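Local coordinates for chintase (PDB 5YUQ), which probably hydrolyses the beta-1,4 linkages of chitin, as a family 18 glycoside hydrolase with a tunnel-shaped active site, at residues 337-341 with 366-370. Residues are numbered along the deposited sequence.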
ATOM      1  N   ASP A 337      -5.108  -5.171 -16.569  1.00 14.36           N
ATOM      2  CA  ASP A 337      -5.157  -6.283 -17.516  1.00 17.73           C
ATOM      3  C   ASP A 337      -4.586  -7.541 -16.865  1.00 17.60           C
ATOM      4  O   ASP A 337      -5.144  -8.634 -16.991  1.00 16.32           O
ATOM      5  CB  ASP A 337      -4.367  -5.957 -18.796  1.00 15.32           C
ATOM      6  CG  ASP A 337      -4.965  -4.802 -19.595  1.00 19.69           C
ATOM      7  OD1 ASP A 337      -6.171  -4.513 -19.470  1.00 21.06           O
ATOM      8  OD2 ASP A 337      -4.202  -4.181 -20.369  1.00 24.69           O
ATOM      9  N   TYR A 338      -3.472  -7.373 -16.162  1.00 15.61           N
ATOM     10  CA  TYR A 338      -2.858  -8.472 -15.440  1.00 15.76           C
ATOM     11  C   TYR A 338      -3.790  -9.033 -14.365  1.00 14.92           C
ATOM     12  O   TYR A 338      -3.951 -10.252 -14.233  1.00 15.31           O
ATOM     13  CB  TYR A 338      -1.545  -8.016 -14.796  1.00 15.29           C
ATOM     14  CG  TYR A 338      -0.936  -9.093 -13.939  1.00 13.33           C
ATOM     15  CD1 TYR A 338      -0.110 -10.060 -14.491  1.00 16.75           C
ATOM     16  CD2 TYR A 338      -1.199  -9.158 -12.573  1.00 15.43           C
ATOM     17  CE1 TYR A 338       0.445 -11.073 -13.703  1.00 16.51           C
ATOM     18  CE2 TYR A 338      -0.652 -10.156 -11.785  1.00 15.83           C
ATOM     19  CZ  TYR A 338       0.165 -11.107 -12.354  1.00 19.81           C
ATOM     20  OH  TYR A 338       0.693 -12.098 -11.564  1.00 16.76           O
ATOM     21  N   ALA A 339      -4.387  -8.143 -13.584  1.00 14.62           N
ATOM     22  CA  ALA A 339      -5.261  -8.562 -12.500  1.00 16.02           C
ATOM     23  C   ALA A 339      -6.450  -9.357 -13.036  1.00 17.78           C
ATOM     24  O   ALA A 339      -6.840 -10.368 -12.449  1.00 15.79           O
ATOM     25  CB  ALA A 339      -5.738  -7.360 -11.705  1.00 14.56           C
ATOM     26  N   LYS A 340      -7.015  -8.907 -14.150  1.00 16.08           N
ATOM     27  CA  LYS A 340      -8.148  -9.615 -14.744  1.00 17.54           C
ATOM     28  C   LYS A 340      -7.742 -10.988 -15.282  1.00 18.94           C
ATOM     29  O   LYS A 340      -8.474 -11.969 -15.111  1.00 17.37           O
ATOM     30  CB  LYS A 340      -8.811  -8.749 -15.824  1.00 19.11           C
ATOM     31  CG  LYS A 340      -9.432  -7.476 -15.268  1.00 16.72           C
ATOM     32  CD  LYS A 340      -9.939  -6.557 -16.377  1.00 21.67           C
ATOM     33  CE  LYS A 340     -11.091  -7.179 -17.147  1.00 36.44           C
ATOM     34  NZ  LYS A 340     -12.366  -7.115 -16.386  1.00 39.18           N
ATOM     35  N   LYS A 341      -6.573 -11.060 -15.913  1.00 15.86           N
ATOM     36  CA  LYS A 341      -6.063 -12.316 -16.461  1.00 17.04           C
ATOM     37  C   LYS A 341      -5.792 -13.346 -15.370  1.00 19.46           C
ATOM     38  O   LYS A 341      -6.019 -14.546 -15.556  1.00 20.50           O
ATOM     39  CB  LYS A 341      -4.780 -12.063 -17.264  1.00 22.05           C
ATOM     40  CG  LYS A 341      -4.136 -13.321 -17.814  1.00 31.37           C
ATOM     41  CD  LYS A 341      -3.145 -13.002 -18.931  1.00 49.53           C
ATOM     42  CE  LYS A 341      -2.315 -14.229 -19.298  1.00 52.17           C
ATOM     43  NZ  LYS A 341      -1.592 -14.781 -18.115  1.00 51.94           N
ATOM     44  N   GLN A 366     -10.819   1.588 -14.308  1.00 14.85           N
ATOM     45  CA  GLN A 366     -12.227   1.195 -14.403  1.00 14.72           C
ATOM     46  C   GLN A 366     -12.500  -0.186 -14.977  1.00 15.88           C
ATOM     47  O   GLN A 366     -13.515  -0.786 -14.648  1.00 17.98           O
ATOM     48  CB  GLN A 366     -13.053   2.267 -15.125  1.00 15.87           C
ATOM     49  CG  GLN A 366     -13.056   3.584 -14.374  1.00 15.11           C
ATOM     50  CD  GLN A 366     -13.611   3.435 -12.970  1.00 17.57           C
ATOM     51  OE1 GLN A 366     -14.764   3.038 -12.784  1.00 17.81           O
ATOM     52  NE2 GLN A 366     -12.793   3.750 -11.970  1.00 15.92           N
ATOM     53  N   ASP A 367     -11.606  -0.716 -15.803  1.00 14.63           N
ATOM     54  CA  ASP A 367     -11.858  -2.030 -16.390  1.00 14.06           C
ATOM     55  C   ASP A 367     -11.934  -3.151 -15.354  1.00 17.96           C
ATOM     56  O   ASP A 367     -12.414  -4.234 -15.661  1.00 16.97           O
ATOM     57  CB  ASP A 367     -10.831  -2.379 -17.473  1.00 14.63           C
ATOM     58  CG  ASP A 367     -11.029  -1.581 -18.743  1.00 18.93           C
ATOM     59  OD1 ASP A 367     -12.108  -0.975 -18.908  1.00 20.87           O
ATOM     60  OD2 ASP A 367     -10.104  -1.566 -19.584  1.00 17.02           O
ATOM     61  N   ILE A 368     -11.459  -2.902 -14.138  1.00 15.32           N
ATOM     62  CA  ILE A 368     -11.534  -3.915 -13.092  1.00 18.49           C
ATOM     63  C   ILE A 368     -12.967  -4.095 -12.609  1.00 17.54           C
ATOM     64  O   ILE A 368     -13.311  -5.154 -12.085  1.00 20.60           O
ATOM     65  CB  ILE A 368     -10.606  -3.585 -11.889  1.00 15.86           C
ATOM     66  CG1 ILE A 368     -10.330  -4.837 -11.048  1.00 15.78           C
ATOM     67  CG2 ILE A 368     -11.226  -2.522 -11.009  1.00 17.21           C
ATOM     68  CD1 ILE A 368      -9.481  -5.878 -11.752  1.00 17.28           C
ATOM     69  N   ARG A 369     -13.814  -3.082 -12.792  1.00 16.70           N
ATOM     70  CA  ARG A 369     -15.171  -3.174 -12.250  1.00 21.35           C
ATOM     71  C   ARG A 369     -16.215  -3.503 -13.303  1.00 42.76           C
ATOM     72  O   ARG A 369     -17.346  -3.006 -13.258  1.00 43.35           O
ATOM     73  CB  ARG A 369     -15.567  -1.935 -11.435  1.00 24.55           C
ATOM     74  CG  ARG A 369     -14.884  -0.656 -11.816  1.00 27.79           C
ATOM     75  CD  ARG A 369     -14.915   0.327 -10.654  1.00 21.99           C
ATOM     76  NE  ARG A 369     -16.190   0.312  -9.944  1.00 21.01           N
ATOM     77  CZ  ARG A 369     -17.137   1.231 -10.089  1.00 19.24           C
ATOM     78  NH1 ARG A 369     -16.958   2.242 -10.928  1.00 17.79           N
ATOM     79  NH2 ARG A 369     -18.266   1.134  -9.399  1.00 25.98           N
ATOM     80  N   LYS A 370     -15.820  -4.359 -14.238  1.00 41.17           N
ATOM     81  CA  LYS A 370     -16.687  -4.784 -15.330  1.00 53.31           C
ATOM     82  C   LYS A 370     -16.100  -6.010 -16.024  1.00 47.72           C
ATOM     83  O   LYS A 370     -15.433  -6.831 -15.391  1.00 45.97           O
ATOM     84  CB  LYS A 370     -16.895  -3.636 -16.330  1.00 32.34           C
ATOM     85  CG  LYS A 370     -15.674  -2.722 -16.494  1.00 40.43           C
ATOM     86  CD  LYS A 370     -16.007  -1.429 -17.238  1.00 40.19           C
ATOM     87  CE  LYS A 370     -16.659  -0.395 -16.328  1.00 40.95           C
ATOM     88  NZ  LYS A 370     -16.525   0.986 -16.885  1.00 55.16           N
TER
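A lysine on a helix surface can play two roles at once, its methylenes packing on a neighbouring side chain while its amine seeks a carbonyl, and K340 illustrates the principle. With chi1 m and chi2 t, its chain leaves helix 329-341 toward the 3-10 turn at 366-368; the p values of chi3 and chi4 then curl the end round, so that NZ of K340 donates a hydrogen bond to O of D367 at 3.0 Å. O of K370 lies 3.2 Å from NZ of K340, but at too poor an angle to bond. Nearer the base of the lysine, I368 points its CA-to-CB bond sideways, yet chi1 t with chi2 p brings its CD1 to 3.9 Å from CG of K340 and 4.0 Å from CB of A339. In the TIM barrel of family 18, helix 329-341 precedes the parallel strand 346-350, and the end of the ordered chain packs beside that helix: A339 and I368 both rest on V347 of the strand, and I368 also touches L4 of the neighbouring strand 4-9. OD2 of D367 is hydrogen-bonded to Q333, one helical turn before D337, and D337 also bonds Q333. R369 donates a hydrogen bond from NH1 to OE1 of Q366 at 3.0 Å and forms a salt bridge with D23.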